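PDB 1Z02: 2-oxo-1,2-dihydroquinoline 8-monooxygenase, oxygenase component, which probably acts as the oxygenase part of a 2-oxoquinoline 8-monooxygenase, using a Rieske [2Fe-2S] cluster and a mononuclear iron to hydroxylate its substrate. Local coordinates for residues H232-P244 with G281-R293. Sequence-based numbering, arbitrary orientation.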
loop_
_atom_site.group_PDB
_atom_site.type_symbol
_atom_site.label_atom_id
_atom_site.label_comp_id
_atom_site.label_asym_id
_atom_site.label_seq_id
_atom_site.Cartn_x
_atom_site.Cartn_y
_atom_site.Cartn_z
ATOM N N HIS A 232 27.378 -20.706 20.969
ATOM C CA HIS A 232 27.450 -22.015 21.615
ATOM C C HIS A 232 28.564 -22.891 21.057
ATOM O O HIS A 232 29.149 -23.697 21.785
ATOM C CB HIS A 232 26.119 -22.756 21.492
ATOM C CG HIS A 232 24.977 -22.033 22.114
ATOM N ND1 HIS A 232 24.400 -20.913 21.546
ATOM C CD2 HIS A 232 24.321 -22.236 23.278
ATOM C CE1 HIS A 232 23.443 -20.467 22.333
ATOM N NE2 HIS A 232 23.373 -21.253 23.393
ATOM N N ALA A 233 28.856 -22.740 19.771
ATOM C CA ALA A 233 29.909 -23.523 19.139
ATOM C C ALA A 233 31.268 -23.109 19.692
ATOM O O ALA A 233 32.165 -23.940 19.831
ATOM C CB ALA A 233 29.879 -23.325 17.625
ATOM N N MET A 234 31.412 -21.825 20.015
ATOM C CA MET A 234 32.672 -21.312 20.556
ATOM C C MET A 234 32.739 -21.410 22.081
ATOM O O MET A 234 33.760 -21.070 22.687
ATOM C CB MET A 234 32.882 -19.856 20.131
ATOM C CG MET A 234 32.907 -19.657 18.639
ATOM S SD MET A 234 34.184 -20.635 17.813
ATOM C CE MET A 234 35.620 -19.617 18.113
ATOM N N ASP A 235 31.654 -21.882 22.691
ATOM C CA ASP A 235 31.583 -22.012 24.142
ATOM C C ASP A 235 31.694 -20.656 24.830
ATOM O O ASP A 235 32.300 -20.534 25.900
ATOM C CB ASP A 235 32.693 -22.932 24.657
ATOM C CG ASP A 235 32.423 -24.390 24.357
ATOM O OD1 ASP A 235 33.251 -25.037 23.707
ATOM O OD2 ASP A 235 31.376 -24.902 24.772
ATOM N N TRP A 236 31.121 -19.635 24.203
ATOM C CA TRP A 236 31.153 -18.296 24.767
ATOM C C TRP A 236 30.139 -18.153 25.896
ATOM O O TRP A 236 29.120 -18.843 25.929
ATOM C CB TRP A 236 30.839 -17.240 23.703
ATOM C CG TRP A 236 31.875 -17.075 22.637
ATOM C CD1 TRP A 236 33.175 -17.500 22.669
ATOM C CD2 TRP A 236 31.711 -16.373 21.401
ATOM N NE1 TRP A 236 33.829 -17.103 21.524
ATOM C CE2 TRP A 236 32.955 -16.411 20.731
ATOM C CE3 TRP A 236 30.632 -15.715 20.796
ATOM C CZ2 TRP A 236 33.149 -15.811 19.480
ATOM C CZ3 TRP A 236 30.822 -15.120 19.556
ATOM C CH2 TRP A 236 32.075 -15.171 18.910
ATOM N N VAL A 237 30.443 -17.252 26.821
ATOM C CA VAL A 237 29.570 -16.956 27.942
ATOM C C VAL A 237 29.499 -15.440 27.952
ATOM O O VAL A 237 30.376 -14.770 28.497
ATOM C CB VAL A 237 30.153 -17.453 29.279
ATOM C CG1 VAL A 237 29.234 -17.048 30.418
ATOM C CG2 VAL A 237 30.306 -18.971 29.248
ATOM N N LEU A 238 28.458 -14.906 27.326
ATOM C CA LEU A 238 28.281 -13.467 27.221
ATOM C C LEU A 238 27.792 -12.806 28.501
ATOM O O LEU A 238 27.110 -13.431 29.312
ATOM C CB LEU A 238 27.293 -13.141 26.094
ATOM C CG LEU A 238 27.520 -13.831 24.749
ATOM C CD1 LEU A 238 26.455 -13.360 23.771
ATOM C CD2 LEU A 238 28.913 -13.524 24.222
ATOM N N PRO A 239 28.155 -11.526 28.701
ATOM C CA PRO A 239 27.748 -10.757 29.877
ATOM C C PRO A 239 26.330 -10.206 29.687
ATOM O O PRO A 239 25.898 -9.971 28.555
ATOM C CB PRO A 239 28.797 -9.654 29.942
ATOM C CG PRO A 239 29.049 -9.372 28.504
ATOM C CD PRO A 239 29.159 -10.776 27.921
ATOM N N LEU A 240 25.610 -9.992 30.785
ATOM C CA LEU A 240 24.247 -9.470 30.701
ATOM C C LEU A 240 24.248 -8.107 30.022
ATOM O O LEU A 240 23.237 -7.683 29.469
ATOM C CB LEU A 240 23.637 -9.349 32.099
ATOM C CG LEU A 240 23.481 -10.639 32.908
ATOM C CD1 LEU A 240 22.743 -10.323 34.201
ATOM C CD2 LEU A 240 22.714 -11.677 32.105
ATOM N N GLY A 241 25.391 -7.428 30.074
ATOM C CA GLY A 241 25.513 -6.118 29.459
ATOM C C GLY A 241 26.829 -5.430 29.784
ATOM O O GLY A 241 27.587 -5.897 30.638
ATOM N N LEU A 242 27.105 -4.332 29.085
ATOM C CA LEU A 242 28.315 -3.542 29.286
ATOM C C LEU A 242 27.911 -2.152 29.757
ATOM O O LEU A 242 27.047 -1.515 29.150
ATOM C CB LEU A 242 29.106 -3.406 27.981
ATOM C CG LEU A 242 30.084 -4.513 27.574
ATOM C CD1 LEU A 242 30.734 -4.143 26.243
ATOM C CD2 LEU A 242 31.151 -4.680 28.649
ATOM N N LEU A 243 28.545 -1.678 30.825
ATOM C CA LEU A 243 28.226 -0.362 31.371
ATOM C C LEU A 243 29.371 0.624 31.354
ATOM O O LEU A 243 30.521 0.265 31.592
ATOM C CB LEU A 243 27.793 -0.452 32.825
ATOM C CG LEU A 243 26.762 -1.408 33.358
ATOM C CD1 LEU A 243 26.849 -1.327 34.871
ATOM C CD2 LEU A 243 25.386 -1.054 32.860
ATOM N N PRO A 244 29.063 1.898 31.085
ATOM C CA PRO A 244 30.106 2.920 31.066
ATOM C C PRO A 244 30.408 3.279 32.524
ATOM O O PRO A 244 29.494 3.556 33.310
ATOM C CB PRO A 244 29.451 4.064 30.300
ATOM C CG PRO A 244 28.008 3.935 30.670
ATOM C CD PRO A 244 27.779 2.441 30.604
ATOM N N GLY A 281 17.121 -12.869 39.669
ATOM C CA GLY A 281 17.854 -14.050 40.084
ATOM C C GLY A 281 18.752 -14.605 38.996
ATOM O O GLY A 281 18.922 -15.817 38.876
ATOM N N LEU A 282 19.327 -13.715 38.194
ATOM C CA LEU A 282 20.214 -14.119 37.107
ATOM C C LEU A 282 21.664 -13.831 37.462
ATOM O O LEU A 282 21.977 -12.831 38.112
ATOM C CB LEU A 282 19.874 -13.360 35.820
ATOM C CG LEU A 282 18.431 -13.414 35.325
ATOM C CD1 LEU A 282 18.305 -12.539 34.099
ATOM C CD2 LEU A 282 18.036 -14.844 35.015
ATOM N N LYS A 283 22.551 -14.714 37.026
ATOM C CA LYS A 283 23.957 -14.512 37.281
ATOM C C LYS A 283 24.832 -15.369 36.376
ATOM O O LYS A 283 24.634 -16.577 36.237
ATOM C CB LYS A 283 24.237 -14.764 38.757
ATOM C CG LYS A 283 25.272 -15.776 39.039
ATOM C CD LYS A 283 24.741 -16.646 40.129
ATOM C CE LYS A 283 25.803 -17.552 40.657
ATOM N NZ LYS A 283 25.186 -18.346 41.732
ATOM N N VAL A 284 25.797 -14.705 35.756
ATOM C CA VAL A 284 26.727 -15.326 34.835
ATOM C C VAL A 284 28.092 -15.494 35.486
ATOM O O VAL A 284 28.557 -14.629 36.230
ATOM C CB VAL A 284 26.882 -14.451 33.567
ATOM C CG1 VAL A 284 27.920 -15.048 32.631
ATOM C CG2 VAL A 284 25.541 -14.315 32.865
ATOM N N GLU A 285 28.728 -16.624 35.214
ATOM C CA GLU A 285 30.052 -16.890 35.754
ATOM C C GLU A 285 30.900 -17.528 34.678
ATOM O O GLU A 285 30.373 -18.115 33.751
ATOM C CB GLU A 285 29.972 -17.814 36.971
ATOM C CG GLU A 285 28.820 -18.780 36.970
ATOM C CD GLU A 285 28.613 -19.404 38.331
ATOM O OE1 GLU A 285 28.351 -18.654 39.293
ATOM O OE2 GLU A 285 28.717 -20.641 38.441
ATOM N N GLY A 286 32.211 -17.394 34.760
ATOM C CA GLY A 286 33.026 -18.038 33.747
ATOM C C GLY A 286 32.963 -17.368 32.391
ATOM O O GLY A 286 32.749 -18.009 31.361
ATOM N N LEU A 287 33.184 -16.059 32.446
ATOM C CA LEU A 287 33.194 -15.117 31.346
ATOM C C LEU A 287 34.014 -15.570 30.106
ATOM O O LEU A 287 35.247 -15.624 30.152
ATOM C CB LEU A 287 33.689 -13.790 31.948
ATOM C CG LEU A 287 32.477 -12.857 31.955
ATOM C CD1 LEU A 287 32.779 -11.505 32.363
ATOM C CD2 LEU A 287 32.124 -12.772 30.698
ATOM N N LYS A 288 33.369 -15.969 29.011
ATOM C CA LYS A 288 34.191 -16.364 27.864
ATOM C C LYS A 288 33.710 -15.676 26.590
ATOM O O LYS A 288 32.519 -15.679 26.293
ATOM C CB LYS A 288 34.201 -17.887 27.687
ATOM C CG LYS A 288 35.371 -18.373 26.880
ATOM C CD LYS A 288 35.301 -19.856 26.682
ATOM C CE LYS A 288 36.321 -20.261 25.651
ATOM N NZ LYS A 288 36.222 -21.696 25.296
ATOM N N GLY A 289 34.632 -15.071 25.845
ATOM C CA GLY A 289 34.242 -14.378 24.629
ATOM C C GLY A 289 35.404 -13.979 23.742
ATOM O O GLY A 289 36.442 -14.638 23.722
ATOM N N ARG A 290 35.225 -12.892 23.004
ATOM C CA ARG A 290 36.250 -12.394 22.098
ATOM C C ARG A 290 36.565 -10.924 22.331
ATOM O O ARG A 290 35.698 -10.144 22.730
ATOM C CB ARG A 290 35.790 -12.536 20.656
ATOM C CG ARG A 290 36.439 -13.633 19.897
ATOM C CD ARG A 290 36.289 -13.400 18.426
ATOM N NE ARG A 290 37.382 -12.619 17.879
ATOM C CZ ARG A 290 38.598 -13.107 17.675
ATOM N NH1 ARG A 290 39.540 -12.365 17.173
ATOM N NH2 ARG A 290 38.895 -14.348 17.974
ATOM N N HIS A 291 37.804 -10.540 22.057
ATOM C CA HIS A 291 38.191 -9.148 22.201
ATOM C C HIS A 291 37.851 -8.459 20.886
ATOM O O HIS A 291 38.210 -8.946 19.809
ATOM C CB HIS A 291 39.688 -9.011 22.492
ATOM C CG HIS A 291 40.094 -9.528 23.836
ATOM N ND1 HIS A 291 39.351 -9.303 24.978
ATOM C CD2 HIS A 291 41.171 -10.245 24.229
ATOM C CE1 HIS A 291 39.951 -9.861 26.011
ATOM N NE2 HIS A 291 41.061 -10.440 25.583
ATOM N N TYR A 292 37.157 -7.327 20.984
ATOM C CA TYR A 292 36.737 -6.560 19.815
ATOM C C TYR A 292 36.424 -5.133 20.252
ATOM O O TYR A 292 36.223 -4.871 21.433
ATOM C CB TYR A 292 35.479 -7.191 19.211
ATOM C CG TYR A 292 34.294 -7.126 20.149
ATOM C CD1 TYR A 292 33.477 -5.993 20.202
ATOM C CD2 TYR A 292 34.015 -8.177 21.020
ATOM C CE1 TYR A 292 32.414 -5.915 21.103
ATOM C CE2 TYR A 292 32.952 -8.107 21.921
ATOM C CZ TYR A 292 32.160 -6.978 21.955
ATOM O OH TYR A 292 31.104 -6.912 22.828
ATOM N N ARG A 293 36.382 -4.215 19.294
ATOM C CA ARG A 293 36.082 -2.820 19.594
ATOM C C ARG A 293 35.249 -2.200 18.471
ATOM O O ARG A 293 35.526 -2.404 17.292
ATOM C CB ARG A 293 37.387 -2.041 19.785
ATOM C CG ARG A 293 37.203 -0.621 20.271
ATOM C CD ARG A 293 38.517 -0.050 20.768
ATOM N NE ARG A 293 39.512 0.074 19.709
ATOM C CZ ARG A 293 40.753 0.511 19.903
ATOM N NH1 ARG A 293 41.598 0.600 18.883
ATOM N NH2 ARG A 293 41.153 0.854 21.121
#
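A single antiparallel beta bridge, Val237 with Lys288, ties the loop after helix 229-233 to the segment leading from the small three-stranded sheet (241-244, 271-277, 282-283) into strand 293-297, in the catalytic domain of this Rieske oxygenase. It is a hydrogen-bonded pair with unequal bonds: Val237 N gives a nearly straight one to Lys288 O (2.7 Å, 164°), while the return bond from Lys288 N to Val237 O stretches to 3.3 Å. Just before the bridge, a Schellman motif with Asp235 at C-prime ends the helix. The extended Lys288 chain runs back along this turn, its CD 3.2 Å from Asp235 O, and brings NZ within 4.7 Å of Asp235 OD1, too far for a salt bridge but probably a mild attraction. Trp236 lays the face of its five-membered ring over Gly289, whose CA sits 4.1 Å from the ring centroid in a CH-pi contact, while Met234 CB lies over the other face, offset toward the rim. At the six-membered end, CZ2 meets CG and CD of Arg290 at a slant, the guanidinium plane turned 43° from the ring; NE of this arginine bonds to Asn306 O. Replacing Trp236 with an alanine would probably open a gap beside Gly289 and leave the aliphatic part of Arg290 without its ring partner. On the opposite side of the bridge, Leu240 CD2 packs on Val284 CG2. Val237 and Val284 each turn CG1 anti to the backbone N (chi1 177° in both), and these two CG1 atoms press together at 3.3 Å, closer than two methyl carbons normally sit.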